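Local coordinates for protein fumarylacetoacetate hydrolase (Burkholderia xenovorans, PDB 5TI1) that probably hydrolyses fumarylacetoacetate to fumarate and acetoacetate, the last step of phenylalanine and tyrosine breakdown, with the help of a bound metal ion, at residues Asn41-Ile46 with Ser287-Thr292; Ala93-Ile98 with Leu144-Pro149; Gly230-Ala235 with His251-Val256. All coordinates share one frame; numbering follows the deposited sequence. Where two conformers were deposited one is given.

Contact 1 of 3, residues Asn41-Ile46 with Ser287-Thr292; sequences NLPFGI and SPWIVT
Phe44 and Ile290 form a single antiparallel, hydrogen-bonded bridge at the centre of the contact. Phe44 N gives its hydrogen to Ile290 O at 2.9 Å, arriving from above that carbonyl plane, while Ile290 N donates to Phe44 O at 2.7 Å, lying in the carbonyl plane with a nearly straight N-H (169°). Side chains close round this pair. CB of Pro43 rests 4.0 Å from Trp289 CB, and the indole swings its six-membered ring along the backbone so that CZ3 comes within 3.6 Å of Gly45 N, against a residue that has no side chain. At the other end Thr292 CG2 touches the edge of the Phe44 ring in its plane, 3.6 Å from CE2, and both methyls of Val291 lie against Asn41 OD1.

Beyond the bridge the two chains diverge and water takes over. One water accepts from Thr292 N at 2.7 Å and can donate to Asn41 O, which Arg109 NH1 also reaches; another links Leu42 O and Thr292 OG1; a third, past Gly45, accepts from Ile46 N and probably donates to Pro288 O. Further out, Asn41 ND2 is held by Asp36 O and Gly431 O, and Thr292 OG1 caps Ala295 N of helix 293-296. The contact thus illustrates a buried junction of two sheets in which two direct bonds are supplemented by water bridges on both flanks.

Contact 2 of 3, residues Ala93-Ile98 with Leu144-Pro149; sequences ALNDFI and LPVQIP
The carboxamide of Asn95 grips the backbone of Gln147 with both of its polar atoms. OD1 accepts from Gln147 N at 2.9 Å on a lone pair, and ND2 donates to Gln147 O at 2.8 Å, again on a lone pair and with the N-H almost straight (169°). Because Gln147 O lies in the amide plane of Asn95, the two bonds together fix the rotation of the side chain, whose CG stands anti to the carbonyl carbon. A third bond runs between backbones: Leu94 N to Pro145 O, 2.9 Å, in the carbonyl plane.

The tightly packed part lies on the Leu94 side. CB and CG of Leu94 lie against Pro145 O, each 3.4 Å from it, and its CD1 continues to Pro145 CB. Val146 turns CG1 into the angle between Leu94 and Ile98, meeting Ile98 CD1 at 3.8 Å, the two side chains crossing at about a right angle. Leu94, Pro145 and Val146 all also touch Ile290 of strand 284-292, which carries this buried half into the protein core.

The opposite half is looser. Ala93 sets its methyl 3.6 Å from Gln147 N. The solvent-exposed Gln147 chain, bent at chi2, was deposited in two conformers; in the one given, OE1 is 3.8 Å from Asn95 ND2.

Two-pronged amide recognition of one residue's N-H and C=O, much as a neighbouring strand would pair with it, lets a helix start hold an irregular loop. Here helix 95-99 holds the passage from the antiparallel sheet, left at strand 140-143, to the mixed sheet, entered at strand 151-154 with the magnesium ligand Asp153; it probably corresponds to the junction of the N- and C-terminal parts of the FAH family.

Contact 3 of 3, residues Gly230-Ala235 with His251-Val256; sequences GFVIGA and HIFGMV
Seven hydrogen bonds zip strand 230-233 and the turn after it to segment 251-256, and nearly all of them are between backbones. Gly230 is paired through both its polar atoms: its N donates to Val256 O at 2.9 Å, and its O accepts from Val256 N nearly along the C=O axis. Phe231 and Met255 follow as a non-hydrogen-bonded pair. Opposite Val232 the register slips by one residue in a beta bulge at Phe253-Gly254, so that Val232 O accepts a hydrogen bond from Phe253 N (2.8 Å) whereas Val232 N donates to Gly254 O (2.9 Å).

His251 O then serves two donors, Gly234 N at a short 2.6 Å in the carbonyl plane and Ala235 N at 3.1 Å from above it. The same residue reaches back with its ring: ND1 donates to Ala235 O at 2.9 Å, a bent bond (139°) well above the carbonyl plane. ND1 also bonds weakly to Gly236 O, and NE2 bonds to Asp247 OD2; with both ring nitrogens facing acceptors, a charged imidazole is possible.

Apolar packing is concentrated where CD1 of Ile252 meets CD1 of the Phe231 ring at 3.6 Å. Helix 353-362 packs over Phe231, Ile252 and Met255 through Met353, while Phe253 stacks edge-to-face on Trp105. Within the mixed sheet, the adjacent antiparallel strands 223-233 and 252-263 lie between strand 372-374 on one flank and strand 284-292 on the other.

From the N terminus, the first segment of contact 1 (41-46) waits until residues 287-292 to find its partner, closing a loop of 240 residues that encloses both other contacts. Within it, contact 2 closes first, over 45 residues, and contact 3 follows in series with a short loop of 15; none of them cross. Contact 1 joins the antiparallel sheet to the mixed sheet, contact 2 fastens a helix to the connection between those sheets, and contact 3 pairs two strands inside the mixed sheet. Val291 O probably accepts a hydrogen bond from Met255 N, Pro145 CB packs on Pro288 O, and Ile98 reaches Phe253 and Gly234, so the three contacts adjoin one another.

Contact 1 of 3, residues Asn41-Ile46 with Ser287-Thr292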
# COMPACT_ATOMS: atom_id res chain seq x y z
N ASN B 41 19.08 18.74 -16.39
CA ASN B 41 18.13 18.07 -15.52
C ASN B 41 17.09 17.32 -16.34
O ASN B 41 17.18 16.09 -16.49
CB ASN B 41 17.46 19.08 -14.58
CG ASN B 41 16.63 18.40 -13.50
OD1 ASN B 41 16.38 17.20 -13.56
ND2 ASN B 41 16.21 19.17 -12.51
N LEU B 42 16.11 18.05 -16.88
CA LEU B 42 15.01 17.49 -17.65
C LEU B 42 14.20 16.50 -16.81
O LEU B 42 14.13 15.30 -17.15
CB LEU B 42 15.55 16.83 -18.93
CG LEU B 42 16.51 17.71 -19.73
CD1 LEU B 42 17.02 17.00 -20.98
CD2 LEU B 42 15.84 19.03 -20.09
N PRO B 43 13.58 16.95 -15.73
CA PRO B 43 12.75 16.05 -14.93
C PRO B 43 11.35 15.93 -15.50
O PRO B 43 10.89 16.79 -16.26
CB PRO B 43 12.73 16.73 -13.56
CG PRO B 43 12.74 18.21 -13.91
CD PRO B 43 13.57 18.33 -15.19
N PHE B 44 10.66 14.86 -15.11
CA PHE B 44 9.32 14.55 -15.61
C PHE B 44 8.26 14.84 -14.55
O PHE B 44 8.47 14.57 -13.36
CB PHE B 44 9.21 13.09 -16.04
CG PHE B 44 10.00 12.76 -17.27
CD1 PHE B 44 9.43 12.88 -18.53
CD2 PHE B 44 11.31 12.34 -17.17
CE1 PHE B 44 10.16 12.58 -19.67
CE2 PHE B 44 12.05 12.04 -18.31
CZ PHE B 44 11.47 12.16 -19.56
N GLY B 45 7.12 15.36 -15.01
CA GLY B 45 5.98 15.62 -14.15
C GLY B 45 4.69 15.55 -14.94
O GLY B 45 4.68 15.26 -16.14
N ILE B 46 3.59 15.82 -14.24
CA ILE B 46 2.25 15.83 -14.81
C ILE B 46 1.66 17.21 -14.54
O ILE B 46 1.56 17.63 -13.38
CB ILE B 46 1.36 14.72 -14.22
CG1 ILE B 46 1.91 13.33 -14.59
CG2 ILE B 46 -0.08 14.87 -14.67
CD1 ILE B 46 1.84 13.02 -16.07
N SER B 287 7.50 16.10 -3.78
CA SER B 287 7.68 17.11 -4.80
C SER B 287 7.12 16.61 -6.13
O SER B 287 6.98 15.40 -6.35
CB SER B 287 9.16 17.46 -4.93
OG SER B 287 9.92 16.31 -5.23
N PRO B 288 6.78 17.52 -7.05
CA PRO B 288 6.09 17.10 -8.27
C PRO B 288 6.99 16.65 -9.42
O PRO B 288 6.49 15.97 -10.32
CB PRO B 288 5.28 18.35 -8.66
CG PRO B 288 6.09 19.48 -8.12
CD PRO B 288 6.74 18.98 -6.86
N TRP B 289 8.28 17.00 -9.41
CA TRP B 289 9.18 16.71 -10.53
C TRP B 289 10.03 15.48 -10.24
O TRP B 289 10.81 15.46 -9.28
CB TRP B 289 10.09 17.91 -10.82
CG TRP B 289 9.36 19.12 -11.35
CD1 TRP B 289 9.18 20.31 -10.70
CD2 TRP B 289 8.70 19.24 -12.62
NE1 TRP B 289 8.45 21.17 -11.49
CE2 TRP B 289 8.14 20.54 -12.67
CE3 TRP B 289 8.52 18.38 -13.71
CZ2 TRP B 289 7.43 21.01 -13.78
CZ3 TRP B 289 7.80 18.84 -14.80
CH2 TRP B 289 7.27 20.14 -14.83
N ILE B 290 9.94 14.46 -11.09
CA ILE B 290 10.76 13.28 -10.90
C ILE B 290 12.06 13.50 -11.65
O ILE B 290 12.07 13.56 -12.88
CB ILE B 290 10.06 12.00 -11.37
CG1 ILE B 290 8.77 11.77 -10.58
CG2 ILE B 290 10.99 10.83 -11.14
CD1 ILE B 290 8.07 10.47 -10.92
N VAL B 291 13.14 13.66 -10.90
CA VAL B 291 14.47 13.82 -11.49
C VAL B 291 14.98 12.43 -11.84
O VAL B 291 15.05 11.56 -10.97
CB VAL B 291 15.42 14.54 -10.52
CG1 VAL B 291 16.86 14.52 -11.06
CG2 VAL B 291 14.96 15.99 -10.25
N THR B 292 15.30 12.20 -13.12
CA THR B 292 15.64 10.86 -13.57
C THR B 292 16.97 10.39 -12.98
O THR B 292 17.89 11.18 -12.73
CB THR B 292 15.73 10.76 -15.10
OG1 THR B 292 16.72 11.67 -15.59
CG2 THR B 292 14.39 11.05 -15.74
O HOH W 1 15.73 14.45 -14.63
O HOH W 2 15.67 13.06 -18.15
O HOH W 3 4.10 16.49 -11.48

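Contact 2 of 3, residues Ala93-Ile98 with Leu144-Pro149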
# COMPACT_ATOMS: atom_id res chain seq x y z
N ALA B 93 -0.87 10.51 -15.18
CA ALA B 93 0.25 9.99 -14.42
C ALA B 93 1.32 9.53 -15.42
O ALA B 93 1.02 9.27 -16.58
CB ALA B 93 -0.18 8.83 -13.52
N LEU B 94 2.55 9.45 -14.93
CA LEU B 94 3.70 9.06 -15.75
C LEU B 94 3.82 7.55 -15.93
O LEU B 94 4.74 7.11 -16.63
CB LEU B 94 4.99 9.58 -15.13
CG LEU B 94 5.27 11.08 -15.25
CD1 LEU B 94 6.35 11.51 -14.26
CD2 LEU B 94 5.71 11.37 -16.67
N ASN B 95 2.94 6.77 -15.30
CA ASN B 95 3.12 5.31 -15.24
C ASN B 95 3.30 4.71 -16.63
O ASN B 95 4.28 4.00 -16.89
CB ASN B 95 1.94 4.66 -14.53
CG ASN B 95 1.81 5.10 -13.08
OD1 ASN B 95 1.87 6.30 -12.78
ND2 ASN B 95 1.63 4.15 -12.17
N ASP B 96 2.36 4.99 -17.53
CA ASP B 96 2.39 4.41 -18.87
C ASP B 96 3.69 4.75 -19.61
O ASP B 96 4.26 3.89 -20.29
CB ASP B 96 1.18 4.88 -19.68
CG ASP B 96 -0.12 4.21 -19.24
OD1 ASP B 96 -0.07 3.27 -18.44
OD2 ASP B 96 -1.19 4.63 -19.71
N PHE B 97 4.15 6.00 -19.50
CA PHE B 97 5.41 6.36 -20.15
C PHE B 97 6.60 5.67 -19.48
O PHE B 97 7.50 5.18 -20.17
CB PHE B 97 5.60 7.88 -20.13
CG PHE B 97 7.02 8.30 -20.42
CD1 PHE B 97 7.54 8.17 -21.69
CD2 PHE B 97 7.83 8.79 -19.41
CE1 PHE B 97 8.85 8.54 -21.97
CE2 PHE B 97 9.14 9.16 -19.68
CZ PHE B 97 9.65 9.03 -20.95
N ILE B 98 6.63 5.64 -18.14
CA ILE B 98 7.70 4.94 -17.43
C ILE B 98 7.74 3.47 -17.85
O ILE B 98 8.81 2.91 -18.13
CB ILE B 98 7.53 5.09 -15.91
CG1 ILE B 98 7.77 6.53 -15.47
CG2 ILE B 98 8.49 4.18 -15.19
CD1 ILE B 98 7.28 6.82 -14.04
N LEU B 144 0.41 15.21 -8.67
CA LEU B 144 1.14 14.01 -8.28
C LEU B 144 1.67 13.34 -9.54
O LEU B 144 0.91 13.09 -10.48
CB LEU B 144 0.23 13.07 -7.49
CG LEU B 144 0.97 12.03 -6.64
CD1 LEU B 144 1.70 12.74 -5.50
CD2 LEU B 144 0.02 10.94 -6.13
N PRO B 145 2.98 13.09 -9.63
CA PRO B 145 3.53 12.69 -10.93
C PRO B 145 3.24 11.24 -11.30
O PRO B 145 3.30 10.91 -12.50
CB PRO B 145 5.04 12.91 -10.75
CG PRO B 145 5.27 12.77 -9.32
CD PRO B 145 4.05 13.41 -8.67
N VAL B 146 2.92 10.38 -10.34
CA VAL B 146 2.66 8.97 -10.63
C VAL B 146 1.46 8.51 -9.83
O VAL B 146 1.16 9.07 -8.77
CB VAL B 146 3.88 8.07 -10.32
CG1 VAL B 146 4.97 8.26 -11.35
CG2 VAL B 146 4.41 8.35 -8.91
N GLN B 147 0.76 7.51 -10.36
CA GLN B 147 -0.23 6.74 -9.60
C GLN B 147 0.53 5.65 -8.86
O GLN B 147 1.05 4.72 -9.48
CB GLN B 147 -1.30 6.14 -10.51
CG GLN B 147 -2.44 5.43 -9.77
CD GLN B 147 -2.12 3.99 -9.35
OE1 GLN B 147 -1.44 3.24 -10.07
NE2 GLN B 147 -2.62 3.59 -8.18
N ILE B 148 0.61 5.77 -7.54
CA ILE B 148 1.54 4.98 -6.73
C ILE B 148 0.86 3.67 -6.36
O ILE B 148 -0.08 3.67 -5.54
CB ILE B 148 1.97 5.76 -5.48
CG1 ILE B 148 2.62 7.09 -5.91
CG2 ILE B 148 2.92 4.95 -4.62
CD1 ILE B 148 2.73 8.10 -4.78
N PRO B 149 1.28 2.53 -6.93
CA PRO B 149 0.66 1.26 -6.54
C PRO B 149 0.98 0.86 -5.12
O PRO B 149 0.12 0.29 -4.42
CB PRO B 149 1.24 0.26 -7.56
CG PRO B 149 1.80 1.10 -8.68
CD PRO B 149 2.29 2.34 -7.98

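Contact 3 of 3, residues Gly230-Ala235 with His251-Val256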
# COMPACT_ATOMS: atom_id res chain seq x y z
N GLY B 230 12.34 10.05 -2.09
CA GLY B 230 11.67 8.85 -2.54
C GLY B 230 12.12 8.50 -3.94
O GLY B 230 12.19 9.39 -4.80
N PHE B 231 12.45 7.24 -4.19
CA PHE B 231 12.70 6.86 -5.57
C PHE B 231 11.52 6.08 -6.12
O PHE B 231 10.74 5.47 -5.38
CB PHE B 231 14.01 6.07 -5.72
CG PHE B 231 14.08 4.75 -4.97
CD1 PHE B 231 13.78 3.55 -5.61
CD2 PHE B 231 14.57 4.70 -3.67
CE1 PHE B 231 13.92 2.33 -4.95
CE2 PHE B 231 14.71 3.47 -3.01
CZ PHE B 231 14.38 2.29 -3.66
N VAL B 232 11.36 6.15 -7.44
CA VAL B 232 10.17 5.66 -8.12
C VAL B 232 10.58 4.49 -9.01
O VAL B 232 11.55 4.59 -9.77
CB VAL B 232 9.50 6.79 -8.92
CG1 VAL B 232 8.44 6.26 -9.85
CG2 VAL B 232 8.91 7.85 -7.96
N ILE B 233 9.85 3.37 -8.90
CA ILE B 233 10.17 2.16 -9.64
C ILE B 233 9.86 2.37 -11.11
O ILE B 233 8.75 2.79 -11.47
CB ILE B 233 9.39 0.95 -9.08
CG1 ILE B 233 9.89 0.59 -7.68
CG2 ILE B 233 9.57 -0.28 -9.99
CD1 ILE B 233 11.39 0.25 -7.65
N GLY B 234 10.82 2.05 -11.98
CA GLY B 234 10.62 2.16 -13.41
C GLY B 234 10.41 0.81 -14.08
O GLY B 234 9.83 0.74 -15.17
N ALA B 235 10.88 -0.25 -13.44
CA ALA B 235 10.67 -1.61 -13.92
C ALA B 235 10.40 -2.48 -12.71
O ALA B 235 11.15 -2.44 -11.73
CB ALA B 235 11.88 -2.13 -14.72
N HIS B 251 16.15 -0.92 -12.14
CA HIS B 251 14.71 -0.88 -11.92
C HIS B 251 14.21 0.49 -11.49
O HIS B 251 12.99 0.69 -11.44
CB HIS B 251 14.29 -1.92 -10.88
CG HIS B 251 14.51 -3.33 -11.32
ND1 HIS B 251 13.48 -4.23 -11.51
CD2 HIS B 251 15.65 -4.01 -11.62
CE1 HIS B 251 13.97 -5.40 -11.89
NE2 HIS B 251 15.29 -5.29 -11.97
N ILE B 252 15.10 1.45 -11.20
CA ILE B 252 14.72 2.74 -10.63
C ILE B 252 14.62 3.78 -11.74
O ILE B 252 15.54 3.93 -12.55
CB ILE B 252 15.72 3.18 -9.54
CG1 ILE B 252 15.82 2.13 -8.44
CG2 ILE B 252 15.31 4.54 -8.96
CD1 ILE B 252 16.74 2.51 -7.32
N PHE B 253 13.52 4.53 -11.75
CA PHE B 253 13.29 5.57 -12.75
C PHE B 253 13.87 6.92 -12.33
O PHE B 253 14.57 7.57 -13.11
CB PHE B 253 11.79 5.70 -13.02
CG PHE B 253 11.42 6.86 -13.91
CD1 PHE B 253 11.85 6.90 -15.23
CD2 PHE B 253 10.63 7.90 -13.42
CE1 PHE B 253 11.52 7.97 -16.05
CE2 PHE B 253 10.29 8.98 -14.23
CZ PHE B 253 10.73 9.01 -15.55
N GLY B 254 13.57 7.36 -11.12
CA GLY B 254 14.02 8.66 -10.69
C GLY B 254 13.70 8.89 -9.23
O GLY B 254 13.33 7.97 -8.50
N MET B 255 13.82 10.16 -8.81
CA MET B 255 13.71 10.51 -7.40
C MET B 255 12.88 11.77 -7.23
O MET B 255 12.82 12.62 -8.13
CB MET B 255 15.10 10.73 -6.79
CG MET B 255 15.13 10.75 -5.28
SD MET B 255 16.81 11.01 -4.70
CE MET B 255 17.63 9.54 -5.33
N VAL B 256 12.23 11.87 -6.07
CA VAL B 256 11.51 13.06 -5.64
C VAL B 256 11.94 13.36 -4.20
O VAL B 256 12.57 12.55 -3.53
CB VAL B 256 9.98 12.88 -5.71
CG1 VAL B 256 9.53 12.70 -7.15
CG2 VAL B 256 9.54 11.72 -4.82